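Local coordinates for extracellular solute-binding protein family 1 (Pseudothermotoga lettingae, PDB 5CI5) that binds the sugar alpha-D-tagatopyranose and probably delivers it, or a related sugar, to an ABC transporter as its extracellular solute-binding protein, at residues A[137-148]-A[257-268]; A[247-255]-A[267-276]. One frame throughout, in Å; residues are numbered along the deposited sequence.

How the contacts relate
Contact 1 and contact 2 lie with their centres about 8 Å apart, on the same side of the chain's centre, and both touch the bound tagatose. Along the chain 137-148 comes first, then helix 247-255, then 257-268 with strand 261-264, then helix 268-275, so the segments of the two contacts alternate. Strand 261-264 is an outer strand of a three-stranded antiparallel sheet whose middle strand is 140-144, and it connects the two helices of contact 2. Trp-267 and Ser-268 belong to both contacts, and a salt bridge from Arg-139 NH2 to Glu-247 OE1 (2.7 Å) joins them. Sheet edge and helix pair thus meet at one wall of the sugar pocket.

Contact 1: A[137-148]-A[257-268]. With T6T (alpha-D-tagatopyranose), chain C.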
loop_
_atom_site.group_PDB
_atom_site.type_symbol
_atom_site.label_atom_id
_atom_site.label_comp_id
_atom_site.label_asym_id
_atom_site.label_seq_id
_atom_site.Cartn_x
_atom_site.Cartn_y
_atom_site.Cartn_z
ATOM N N ASP A 137 5.583 2.952 -3.204
ATOM C CA ASP A 137 4.482 3.835 -3.514
ATOM C C ASP A 137 4.287 4.819 -2.371
ATOM O O ASP A 137 4.909 4.701 -1.311
ATOM C CB ASP A 137 3.183 3.032 -3.755
ATOM C CG ASP A 137 2.710 2.242 -2.509
ATOM O OD1 ASP A 137 2.577 2.861 -1.435
ATOM O OD2 ASP A 137 2.476 0.998 -2.610
ATOM N N CYS A 138 3.423 5.802 -2.603
ATOM C CA CYS A 138 2.854 6.555 -1.491
ATOM C C CYS A 138 1.395 6.760 -1.851
ATOM O O CYS A 138 0.988 6.561 -3.006
ATOM C CB CYS A 138 3.582 7.884 -1.232
ATOM S SG CYS A 138 3.532 9.078 -2.550
ATOM N N ARG A 139 0.597 7.106 -0.854
ATOM C CA ARG A 139 -0.844 7.193 -1.073
ATOM C C ARG A 139 -1.314 8.608 -1.278
ATOM O O ARG A 139 -0.855 9.562 -0.629
ATOM C CB ARG A 139 -1.600 6.526 0.078
ATOM C CG ARG A 139 -1.920 5.072 -0.215
ATOM C CD ARG A 139 -2.422 4.264 0.965
ATOM N NE ARG A 139 -3.010 3.009 0.482
ATOM C CZ ARG A 139 -2.323 1.923 0.141
ATOM N NH1 ARG A 139 -1.003 1.901 0.274
ATOM N NH2 ARG A 139 -2.965 0.843 -0.318
ATOM N N LEU A 140 -2.233 8.699 -2.224
ATOM C CA LEU A 140 -2.715 9.956 -2.798
ATOM C C LEU A 140 -4.200 9.875 -3.085
ATOM O O LEU A 140 -4.807 8.802 -2.979
ATOM C CB LEU A 140 -1.969 10.277 -4.095
ATOM C CG LEU A 140 -0.448 10.373 -4.016
ATOM C CD1 LEU A 140 0.152 10.206 -5.397
ATOM C CD2 LEU A 140 -0.049 11.693 -3.416
ATOM N N LEU A 141 -4.774 11.015 -3.447
ATOM C CA LEU A 141 -6.098 11.014 -4.050
ATOM C C LEU A 141 -5.962 10.538 -5.495
ATOM O O LEU A 141 -5.219 11.127 -6.278
ATOM C CB LEU A 141 -6.721 12.394 -3.998
ATOM C CG LEU A 141 -8.128 12.508 -4.536
ATOM C CD1 LEU A 141 -9.118 11.889 -3.559
ATOM C CD2 LEU A 141 -8.487 13.958 -4.833
ATOM N N LEU A 142 -6.676 9.460 -5.801
ATOM C CA LEU A 142 -6.901 8.971 -7.169
ATOM C C LEU A 142 -8.270 9.434 -7.616
ATOM O O LEU A 142 -9.230 9.260 -6.878
ATOM C CB LEU A 142 -6.814 7.436 -7.182
ATOM C CG LEU A 142 -6.993 6.714 -8.511
ATOM C CD1 LEU A 142 -5.801 6.940 -9.440
ATOM C CD2 LEU A 142 -7.173 5.204 -8.242
ATOM N N TYR A 143 -8.377 10.049 -8.792
ATOM C CA TYR A 143 -9.669 10.566 -9.193
ATOM C C TYR A 143 -9.888 10.524 -10.694
ATOM O O TYR A 143 -8.946 10.464 -11.482
ATOM C CB TYR A 143 -9.841 11.999 -8.652
ATOM C CG TYR A 143 -8.926 13.046 -9.255
ATOM C CD1 TYR A 143 -7.632 13.237 -8.760
ATOM C CD2 TYR A 143 -9.363 13.876 -10.288
ATOM C CE1 TYR A 143 -6.799 14.193 -9.293
ATOM C CE2 TYR A 143 -8.526 14.840 -10.830
ATOM C CZ TYR A 143 -7.256 15.000 -10.323
ATOM O OH TYR A 143 -6.417 15.953 -10.853
ATOM N N ASN A 144 -11.172 10.589 -11.049
ATOM C CA ASN A 144 -11.679 10.358 -12.386
ATOM C C ASN A 144 -12.054 11.701 -12.994
ATOM O O ASN A 144 -12.977 12.359 -12.528
ATOM C CB ASN A 144 -12.885 9.407 -12.296
ATOM C CG ASN A 144 -13.491 9.056 -13.655
ATOM O OD1 ASN A 144 -13.684 9.915 -14.509
ATOM N ND2 ASN A 144 -13.773 7.776 -13.856
ATOM N N LYS A 145 -11.347 12.095 -14.048
ATOM C CA LYS A 145 -11.532 13.409 -14.644
ATOM C C LYS A 145 -12.897 13.574 -15.300
ATOM O O LYS A 145 -13.531 14.632 -15.178
ATOM C CB LYS A 145 -10.436 13.655 -15.670
ATOM C CG LYS A 145 -9.065 13.956 -15.065
ATOM C CD LYS A 145 -8.061 14.181 -16.193
ATOM C CE LYS A 145 -6.959 15.139 -15.817
ATOM N NZ LYS A 145 -6.212 15.546 -17.047
ATOM N N ALA A 146 -13.350 12.525 -15.978
ATOM C CA ALA A 146 -14.598 12.596 -16.721
ATOM C C ALA A 146 -15.770 12.777 -15.780
ATOM O O ALA A 146 -16.745 13.443 -16.121
ATOM C CB ALA A 146 -14.794 11.348 -17.558
HETATM N N MSE A 147 -15.679 12.167 -14.600
HETATM C CA MSE A 147 -16.739 12.277 -13.611
HETATM C C MSE A 147 -16.765 13.670 -13.014
HETATM O O MSE A 147 -17.842 14.197 -12.787
HETATM C CB MSE A 147 -16.590 11.217 -12.530
HETATM C CG MSE A 147 -16.794 9.819 -13.064
HETATM SE SE MSE A 147 -16.713 8.480 -11.679
HETATM C CE MSE A 147 -18.439 8.795 -10.862
ATOM N N PHE A 148 -15.603 14.283 -12.788
ATOM C CA PHE A 148 -15.563 15.675 -12.324
ATOM C C PHE A 148 -16.259 16.569 -13.351
ATOM O O PHE A 148 -17.158 17.367 -13.029
ATOM C CB PHE A 148 -14.112 16.127 -12.091
ATOM C CG PHE A 148 -13.627 15.894 -10.679
ATOM C CD1 PHE A 148 -13.535 14.612 -10.165
ATOM C CD2 PHE A 148 -13.251 16.954 -9.878
ATOM C CE1 PHE A 148 -13.084 14.401 -8.879
ATOM C CE2 PHE A 148 -12.811 16.744 -8.607
ATOM C CZ PHE A 148 -12.733 15.468 -8.103
ATOM N N ASN A 257 -16.493 4.395 -14.330
ATOM C CA ASN A 257 -17.057 5.727 -14.079
ATOM C C ASN A 257 -18.196 5.731 -13.058
ATOM O O ASN A 257 -19.176 6.463 -13.204
ATOM C CB ASN A 257 -17.504 6.332 -15.416
ATOM C CG ASN A 257 -16.378 6.365 -16.424
ATOM O OD1 ASN A 257 -15.283 6.840 -16.131
ATOM N ND2 ASN A 257 -16.619 5.805 -17.602
ATOM N N ARG A 258 -18.030 4.960 -11.979
ATOM C CA ARG A 258 -19.024 4.928 -10.903
ATOM C C ARG A 258 -18.504 5.477 -9.584
ATOM O O ARG A 258 -19.295 5.808 -8.720
ATOM C CB ARG A 258 -19.510 3.504 -10.681
ATOM C CG ARG A 258 -20.203 2.950 -11.925
ATOM C CD ARG A 258 -21.276 1.986 -11.562
ATOM N NE ARG A 258 -20.735 0.834 -10.873
ATOM C CZ ARG A 258 -20.906 0.554 -9.586
ATOM N NH1 ARG A 258 -20.354 -0.545 -9.108
ATOM N NH2 ARG A 258 -21.604 1.344 -8.774
ATOM N N VAL A 259 -17.186 5.560 -9.426
ATOM C CA VAL A 259 -16.600 6.135 -8.199
ATOM C C VAL A 259 -15.563 7.149 -8.601
ATOM O O VAL A 259 -14.601 6.807 -9.257
ATOM C CB VAL A 259 -15.963 5.062 -7.294
ATOM C CG1 VAL A 259 -15.205 5.712 -6.088
ATOM C CG2 VAL A 259 -17.022 4.159 -6.788
ATOM N N ALA A 260 -15.746 8.404 -8.190
ATOM C CA ALA A 260 -14.941 9.495 -8.726
ATOM C C ALA A 260 -13.636 9.724 -8.008
ATOM O O ALA A 260 -12.725 10.296 -8.600
ATOM C CB ALA A 260 -15.737 10.777 -8.721
HETATM N N MSE A 261 -13.560 9.320 -6.741
HETATM C CA MSE A 261 -12.373 9.567 -5.923
HETATM C C MSE A 261 -12.162 8.380 -5.016
HETATM O O MSE A 261 -13.125 7.818 -4.516
HETATM C CB MSE A 261 -12.514 10.830 -5.061
HETATM C CG MSE A 261 -12.548 12.121 -5.821
HETATM SE SE MSE A 261 -12.626 13.652 -4.632
HETATM C CE MSE A 261 -14.545 13.844 -4.472
ATOM N N ALA A 262 -10.899 8.046 -4.785
ATOM C CA ALA A 262 -10.521 7.029 -3.814
ATOM C C ALA A 262 -9.106 7.295 -3.364
ATOM O O ALA A 262 -8.434 8.176 -3.892
ATOM C CB ALA A 262 -10.621 5.639 -4.424
ATOM N N ILE A 263 -8.639 6.523 -2.400
ATOM C CA ILE A 263 -7.231 6.527 -2.077
ATOM C C ILE A 263 -6.523 5.532 -2.981
ATOM O O ILE A 263 -6.983 4.413 -3.152
ATOM C CB ILE A 263 -6.995 6.221 -0.574
ATOM C CG1 ILE A 263 -7.600 7.342 0.257
ATOM C CG2 ILE A 263 -5.497 6.078 -0.310
ATOM C CD1 ILE A 263 -7.519 7.140 1.730
ATOM N N GLY A 264 -5.411 5.957 -3.592
ATOM C CA GLY A 264 -4.638 5.095 -4.464
ATOM C C GLY A 264 -3.241 5.642 -4.649
ATOM O O GLY A 264 -2.761 6.436 -3.849
ATOM N N GLY A 265 -2.592 5.235 -5.727
ATOM C CA GLY A 265 -1.197 5.592 -5.941
ATOM C C GLY A 265 -0.646 4.899 -7.174
ATOM O O GLY A 265 -1.414 4.403 -8.007
ATOM N N PRO A 266 0.689 4.850 -7.309
ATOM C CA PRO A 266 1.249 4.389 -8.594
ATOM C C PRO A 266 0.975 2.935 -8.944
ATOM O O PRO A 266 0.978 2.622 -10.133
ATOM C CB PRO A 266 2.761 4.666 -8.421
ATOM C CG PRO A 266 2.984 4.805 -6.957
ATOM C CD PRO A 266 1.711 5.451 -6.444
ATOM N N TRP A 267 0.694 2.057 -7.974
ATOM C CA TRP A 267 0.287 0.682 -8.317
ATOM C C TRP A 267 -1.063 0.654 -9.039
ATOM O O TRP A 267 -1.363 -0.287 -9.782
ATOM C CB TRP A 267 0.221 -0.204 -7.065
ATOM C CG TRP A 267 -0.936 0.121 -6.190
ATOM C CD1 TRP A 267 -2.146 -0.505 -6.173
ATOM C CD2 TRP A 267 -1.007 1.155 -5.206
ATOM N NE1 TRP A 267 -2.976 0.084 -5.254
ATOM C CE2 TRP A 267 -2.304 1.113 -4.644
ATOM C CE3 TRP A 267 -0.104 2.120 -4.746
ATOM C CZ2 TRP A 267 -2.712 2.002 -3.658
ATOM C CZ3 TRP A 267 -0.506 2.982 -3.756
ATOM C CH2 TRP A 267 -1.798 2.917 -3.216
ATOM N N SER A 268 -1.874 1.688 -8.820
ATOM C CA SER A 268 -3.191 1.780 -9.397
ATOM C C SER A 268 -3.164 1.933 -10.900
ATOM O O SER A 268 -4.136 1.608 -11.577
ATOM C CB SER A 268 -3.954 2.978 -8.838
ATOM O OG SER A 268 -3.968 2.978 -7.430
HETATM O O3 T6T C . 1.005 0.111 -0.536
HETATM C C3 T6T C . 1.069 -1.300 -0.716
HETATM C C4 T6T C . 1.124 -1.966 0.658
HETATM O O4 T6T C . 2.205 -1.418 1.425
HETATM C C5 T6T C . -0.203 -1.732 1.346
HETATM O O5 T6T C . -0.207 -2.346 2.636
HETATM C C6 T6T C . -1.346 -2.259 0.485
HETATM O O6 T6T C . -1.331 -1.581 -0.771
HETATM C C2 T6T C . -0.115 -1.759 -1.504
HETATM O O2 T6T C . 0.039 -3.144 -1.836
HETATM C C1 T6T C . -0.262 -0.958 -2.816
HETATM O O1 T6T C . 0.869 -0.977 -3.608
#
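Met-261 packs against Leu-141, Tyr-143 and Phe-148 where strands 140-144 and 261-264 pair antiparallel, strand 261-264 forming one edge of a three-stranded sheet; the two axes are 4.5 Å apart at closest. The selenium of Met-261, a selenomethionine, lies 5.2 Å from the centroid of the Phe-148 ring and 79° off its normal, a Met-aromatic contact made at the ring edge. On the face bearing Leu-140, Leu-142 and Ala-262, the Leu-142 side chain, with CG anti to the backbone N, carries its CD2 branch to Ser-268 CB. Two hydrogen-bonded pairs, Leu-140 with Gly-264 and Leu-142 with Ala-262, fix the register, and Asn-144 N donates to Ala-260 O beyond them. A CB on Gly-264 would lie tight against Leu-142 CD2 and clash with Ser-268 OG.

At the helix end of the pair, Asn-144 is the N-cap: its OD1 accepts from Met-147 N, while ND2 donates to Asn-257 OD1 at 2.9 Å, on a lone pair in the carbonyl plane. The two amide planes stand 73° apart.

The other end forms part of the sugar pocket. Trp-267 CH2 sits 3.5 Å above the centre of the Arg-139 guanidinium, the two planes inclined by 33°. Tagatose C1 lies over the centre of the Trp-267 ring. Asp-137 OD2 accepts from both O1 and O3 of the sugar, each at 2.7 Å. Arg-139 NH1 donates to the same O3 at 2.8 Å, and its NH2, salt-bridged to Glu-247 OE1, donates to O6 at 3.0 Å.

Contact 2: A[247-255]-A[267-276]; sequences EDDYRNMMA and WSFPLIEAAN. With T6T (alpha-D-tagatopyranose), chain C.
Behind Trp-267 of the tagatose pocket, helix 247-255 packs on helix 268-275 at 45°, their axes 8.9 Å apart at closest. Ala-255 CB meets Ala-275 CB and Ile-272 CG1, and Asn-276 ND2 donates to Ala-255 O (3.0 Å), joining the two C-terminal ends. Midway, Arg-251 CG rests against Ile-272 CB. A bend at chi3 (63°) then carries its guanidinium beneath Leu-271, whose CD1 lies 3.7 Å above the centre of the plane. In that plane NH1 forms a salt bridge with Asp-248 OD1 (2.8 Å) and also donates to a water that hydrogen-bonds Ser-268 OG. At the pocket end another water accepts from Trp-267 NE1 (2.9 Å) and donates to both Glu-247 OE1 (2.8 Å) and Asp-248 OD1 (2.7 Å). Replacing Trp-267 by an alanine would remove the flat surface under tagatose C1 and is likely to leave this water without its indole donor. Glu-247 OE1 is also bridged to Arg-139, and Asp-248 OD2 bonds to Gln-32, another pocket residue. The acidic pair therefore probably balances the arginine charges while tying the indole, through water, to the residues that grip the sugar.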
loop_
_atom_site.group_PDB
_atom_site.type_symbol
_atom_site.label_atom_id
_atom_site.label_comp_id
_atom_site.label_asym_id
_atom_site.label_seq_id
_atom_site.Cartn_x
_atom_site.Cartn_y
_atom_site.Cartn_z
ATOM N N GLU A 247 -10.293 0.307 -1.313
ATOM C CA GLU A 247 -9.536 0.915 -2.410
ATOM C C GLU A 247 -9.538 0.156 -3.730
ATOM O O GLU A 247 -9.660 0.775 -4.785
ATOM C CB GLU A 247 -8.063 1.067 -2.043
ATOM C CG GLU A 247 -7.722 1.984 -0.927
ATOM C CD GLU A 247 -6.226 1.975 -0.650
ATOM O OE1 GLU A 247 -5.499 1.204 -1.312
ATOM O OE2 GLU A 247 -5.782 2.727 0.232
ATOM N N ASP A 248 -9.310 -1.161 -3.694
ATOM C CA ASP A 248 -9.118 -1.888 -4.940
ATOM C C ASP A 248 -10.461 -2.036 -5.660
ATOM O O ASP A 248 -10.533 -1.872 -6.880
ATOM C CB ASP A 248 -8.475 -3.241 -4.692
ATOM C CG ASP A 248 -7.103 -3.123 -4.053
ATOM O OD1 ASP A 248 -6.322 -2.269 -4.527
ATOM O OD2 ASP A 248 -6.774 -3.903 -3.123
ATOM N N ASP A 249 -11.520 -2.300 -4.894
ATOM C CA ASP A 249 -12.877 -2.295 -5.421
ATOM C C ASP A 249 -13.213 -0.923 -6.022
ATOM O O ASP A 249 -13.750 -0.817 -7.135
ATOM C CB ASP A 249 -13.869 -2.648 -4.315
ATOM C CG ASP A 249 -13.543 -3.950 -3.640
ATOM O OD1 ASP A 249 -13.310 -4.931 -4.371
ATOM O OD2 ASP A 249 -13.491 -3.992 -2.387
ATOM N N TYR A 250 -12.855 0.132 -5.301
ATOM C CA TYR A 250 -13.164 1.489 -5.766
ATOM C C TYR A 250 -12.412 1.820 -7.055
ATOM O O TYR A 250 -12.949 2.542 -7.900
ATOM C CB TYR A 250 -12.866 2.513 -4.673
ATOM C CG TYR A 250 -13.711 2.315 -3.426
ATOM C CD1 TYR A 250 -15.050 1.954 -3.523
ATOM C CD2 TYR A 250 -13.167 2.464 -2.141
ATOM C CE1 TYR A 250 -15.820 1.777 -2.391
ATOM C CE2 TYR A 250 -13.925 2.271 -1.013
ATOM C CZ TYR A 250 -15.259 1.927 -1.140
ATOM O OH TYR A 250 -16.056 1.752 -0.047
ATOM N N ARG A 251 -11.182 1.328 -7.211
ATOM C CA ARG A 251 -10.421 1.553 -8.440
ATOM C C ARG A 251 -11.132 0.884 -9.611
ATOM O O ARG A 251 -11.241 1.448 -10.701
ATOM C CB ARG A 251 -8.986 1.019 -8.317
ATOM C CG ARG A 251 -8.132 1.242 -9.538
ATOM C CD ARG A 251 -6.800 0.497 -9.455
ATOM N NE ARG A 251 -6.983 -0.948 -9.390
ATOM C CZ ARG A 251 -6.759 -1.702 -8.309
ATOM N NH1 ARG A 251 -6.316 -1.189 -7.163
ATOM N NH2 ARG A 251 -6.957 -3.007 -8.386
ATOM N N ASN A 252 -11.619 -0.334 -9.396
ATOM C CA ASN A 252 -12.333 -1.018 -10.454
ATOM C C ASN A 252 -13.659 -0.330 -10.786
ATOM O O ASN A 252 -14.049 -0.249 -11.944
ATOM C CB ASN A 252 -12.520 -2.485 -10.066
ATOM C CG ASN A 252 -11.231 -3.279 -10.236
ATOM O OD1 ASN A 252 -10.607 -3.204 -11.281
ATOM N ND2 ASN A 252 -10.805 -3.987 -9.193
HETATM N N MSE A 253 -14.317 0.230 -9.781
HETATM C CA MSE A 253 -15.551 0.974 -10.009
HETATM C C MSE A 253 -15.233 2.289 -10.693
HETATM O O MSE A 253 -16.015 2.774 -11.533
HETATM C CB MSE A 253 -16.285 1.214 -8.698
HETATM C CG MSE A 253 -16.774 -0.072 -8.055
HETATM SE SE MSE A 253 -17.562 0.255 -6.325
HETATM C CE MSE A 253 -17.748 -1.579 -5.722
HETATM N N MSE A 254 -14.084 2.867 -10.364
HETATM C CA MSE A 254 -13.686 4.103 -11.008
HETATM C C MSE A 254 -13.513 3.865 -12.523
HETATM O O MSE A 254 -13.861 4.717 -13.342
HETATM C CB MSE A 254 -12.401 4.650 -10.381
HETATM C CG MSE A 254 -12.014 5.983 -10.935
HETATM SE SE MSE A 254 -10.433 6.729 -10.065
HETATM C CE MSE A 254 -11.130 6.855 -8.244
ATOM N N ALA A 255 -12.976 2.709 -12.885
ATOM C CA ALA A 255 -12.769 2.362 -14.288
ATOM C C ALA A 255 -14.112 2.241 -15.015
ATOM O O ALA A 255 -14.170 2.328 -16.242
ATOM C CB ALA A 255 -11.982 1.086 -14.389
ATOM N N TRP A 267 0.694 2.057 -7.974
ATOM C CA TRP A 267 0.287 0.682 -8.317
ATOM C C TRP A 267 -1.063 0.654 -9.039
ATOM O O TRP A 267 -1.363 -0.287 -9.782
ATOM C CB TRP A 267 0.221 -0.204 -7.065
ATOM C CG TRP A 267 -0.936 0.121 -6.190
ATOM C CD1 TRP A 267 -2.146 -0.505 -6.173
ATOM C CD2 TRP A 267 -1.007 1.155 -5.206
ATOM N NE1 TRP A 267 -2.976 0.084 -5.254
ATOM C CE2 TRP A 267 -2.304 1.113 -4.644
ATOM C CE3 TRP A 267 -0.104 2.120 -4.746
ATOM C CZ2 TRP A 267 -2.712 2.002 -3.658
ATOM C CZ3 TRP A 267 -0.506 2.982 -3.756
ATOM C CH2 TRP A 267 -1.798 2.917 -3.216
ATOM N N SER A 268 -1.874 1.688 -8.820
ATOM C CA SER A 268 -3.191 1.780 -9.397
ATOM C C SER A 268 -3.164 1.933 -10.900
ATOM O O SER A 268 -4.136 1.608 -11.577
ATOM C CB SER A 268 -3.954 2.978 -8.838
ATOM O OG SER A 268 -3.968 2.978 -7.430
ATOM N N PHE A 269 -2.068 2.478 -11.420
ATOM C CA PHE A 269 -2.065 2.916 -12.808
ATOM C C PHE A 269 -2.183 1.755 -13.812
ATOM O O PHE A 269 -3.107 1.770 -14.630
ATOM C CB PHE A 269 -0.828 3.756 -13.092
ATOM C CG PHE A 269 -0.687 4.981 -12.224
ATOM C CD1 PHE A 269 -1.750 5.513 -11.503
ATOM C CD2 PHE A 269 0.533 5.623 -12.156
ATOM C CE1 PHE A 269 -1.579 6.659 -10.731
ATOM C CE2 PHE A 269 0.687 6.773 -11.386
ATOM C CZ PHE A 269 -0.352 7.284 -10.676
ATOM N N PRO A 270 -1.299 0.742 -13.751
ATOM C CA PRO A 270 -1.493 -0.368 -14.700
ATOM C C PRO A 270 -2.798 -1.122 -14.472
ATOM O O PRO A 270 -3.410 -1.648 -15.421
ATOM C CB PRO A 270 -0.272 -1.268 -14.450
ATOM C CG PRO A 270 0.220 -0.896 -13.066
ATOM C CD PRO A 270 -0.060 0.584 -12.967
ATOM N N LEU A 271 -3.239 -1.163 -13.220
ATOM C CA LEU A 271 -4.431 -1.936 -12.895
ATOM C C LEU A 271 -5.694 -1.260 -13.416
ATOM O O LEU A 271 -6.577 -1.931 -13.944
ATOM C CB LEU A 271 -4.520 -2.164 -11.385
ATOM C CG LEU A 271 -3.320 -2.948 -10.831
ATOM C CD1 LEU A 271 -3.379 -3.016 -9.299
ATOM C CD2 LEU A 271 -3.224 -4.354 -11.398
ATOM N N ILE A 272 -5.796 0.050 -13.284
ATOM C CA ILE A 272 -7.020 0.720 -13.722
ATOM C C ILE A 272 -7.071 0.690 -15.250
ATOM O O ILE A 272 -8.152 0.539 -15.827
ATOM C CB ILE A 272 -7.130 2.167 -13.165
ATOM C CG1 ILE A 272 -8.598 2.628 -13.219
ATOM C CG2 ILE A 272 -6.166 3.156 -13.857
ATOM C CD1 ILE A 272 -8.869 3.996 -12.606
ATOM N N GLU A 273 -5.908 0.793 -15.893
ATOM C CA GLU A 273 -5.838 0.819 -17.356
ATOM C C GLU A 273 -6.108 -0.561 -17.926
ATOM O O GLU A 273 -6.676 -0.681 -19.008
ATOM C CB GLU A 273 -4.478 1.370 -17.830
ATOM C CG GLU A 273 -4.355 2.892 -17.574
ATOM C CD GLU A 273 -2.947 3.453 -17.718
ATOM O OE1 GLU A 273 -2.034 2.729 -18.177
ATOM O OE2 GLU A 273 -2.742 4.633 -17.355
ATOM N N ALA A 274 -5.730 -1.600 -17.194
ATOM C CA ALA A 274 -6.104 -2.959 -17.584
ATOM C C ALA A 274 -7.619 -3.178 -17.500
ATOM O O ALA A 274 -8.203 -3.827 -18.371
ATOM C CB ALA A 274 -5.377 -3.976 -16.724
ATOM N N ALA A 275 -8.256 -2.620 -16.470
ATOM C CA ALA A 275 -9.707 -2.764 -16.278
ATOM C C ALA A 275 -10.504 -2.038 -17.364
ATOM O O ALA A 275 -11.582 -2.486 -17.755
ATOM C CB ALA A 275 -10.109 -2.228 -14.902
ATOM N N ASN A 276 -9.984 -0.904 -17.817
ATOM C CA ASN A 276 -10.608 -0.134 -18.888
ATOM C C ASN A 276 -9.565 0.676 -19.654
ATOM O O ASN A 276 -9.187 1.767 -19.264
ATOM C CB ASN A 276 -11.700 0.774 -18.320
ATOM C CG ASN A 276 -12.284 1.686 -19.370
ATOM O OD1 ASN A 276 -12.172 1.415 -20.573
ATOM N ND2 ASN A 276 -12.908 2.774 -18.928
HETATM O O3 T6T C . 1.005 0.111 -0.536
HETATM C C3 T6T C . 1.069 -1.300 -0.716
HETATM C C4 T6T C . 1.124 -1.966 0.658
HETATM O O4 T6T C . 2.205 -1.418 1.425
HETATM C C5 T6T C . -0.203 -1.732 1.346
HETATM O O5 T6T C . -0.207 -2.346 2.636
HETATM C C6 T6T C . -1.346 -2.259 0.485
HETATM O O6 T6T C . -1.331 -1.581 -0.771
HETATM C C2 T6T C . -0.115 -1.759 -1.504
HETATM O O2 T6T C . 0.039 -3.144 -1.836
HETATM C C1 T6T C . -0.262 -0.958 -2.816
HETATM O O1 T6T C . 0.869 -0.977 -3.608
HETATM O O HOH W 1 -5.563 0.194 -3.902
HETATM O O HOH W 2 -5.888 1.668 -6.221
HETATM O O HOH W 3 -8.462 -1.641 -11.648
#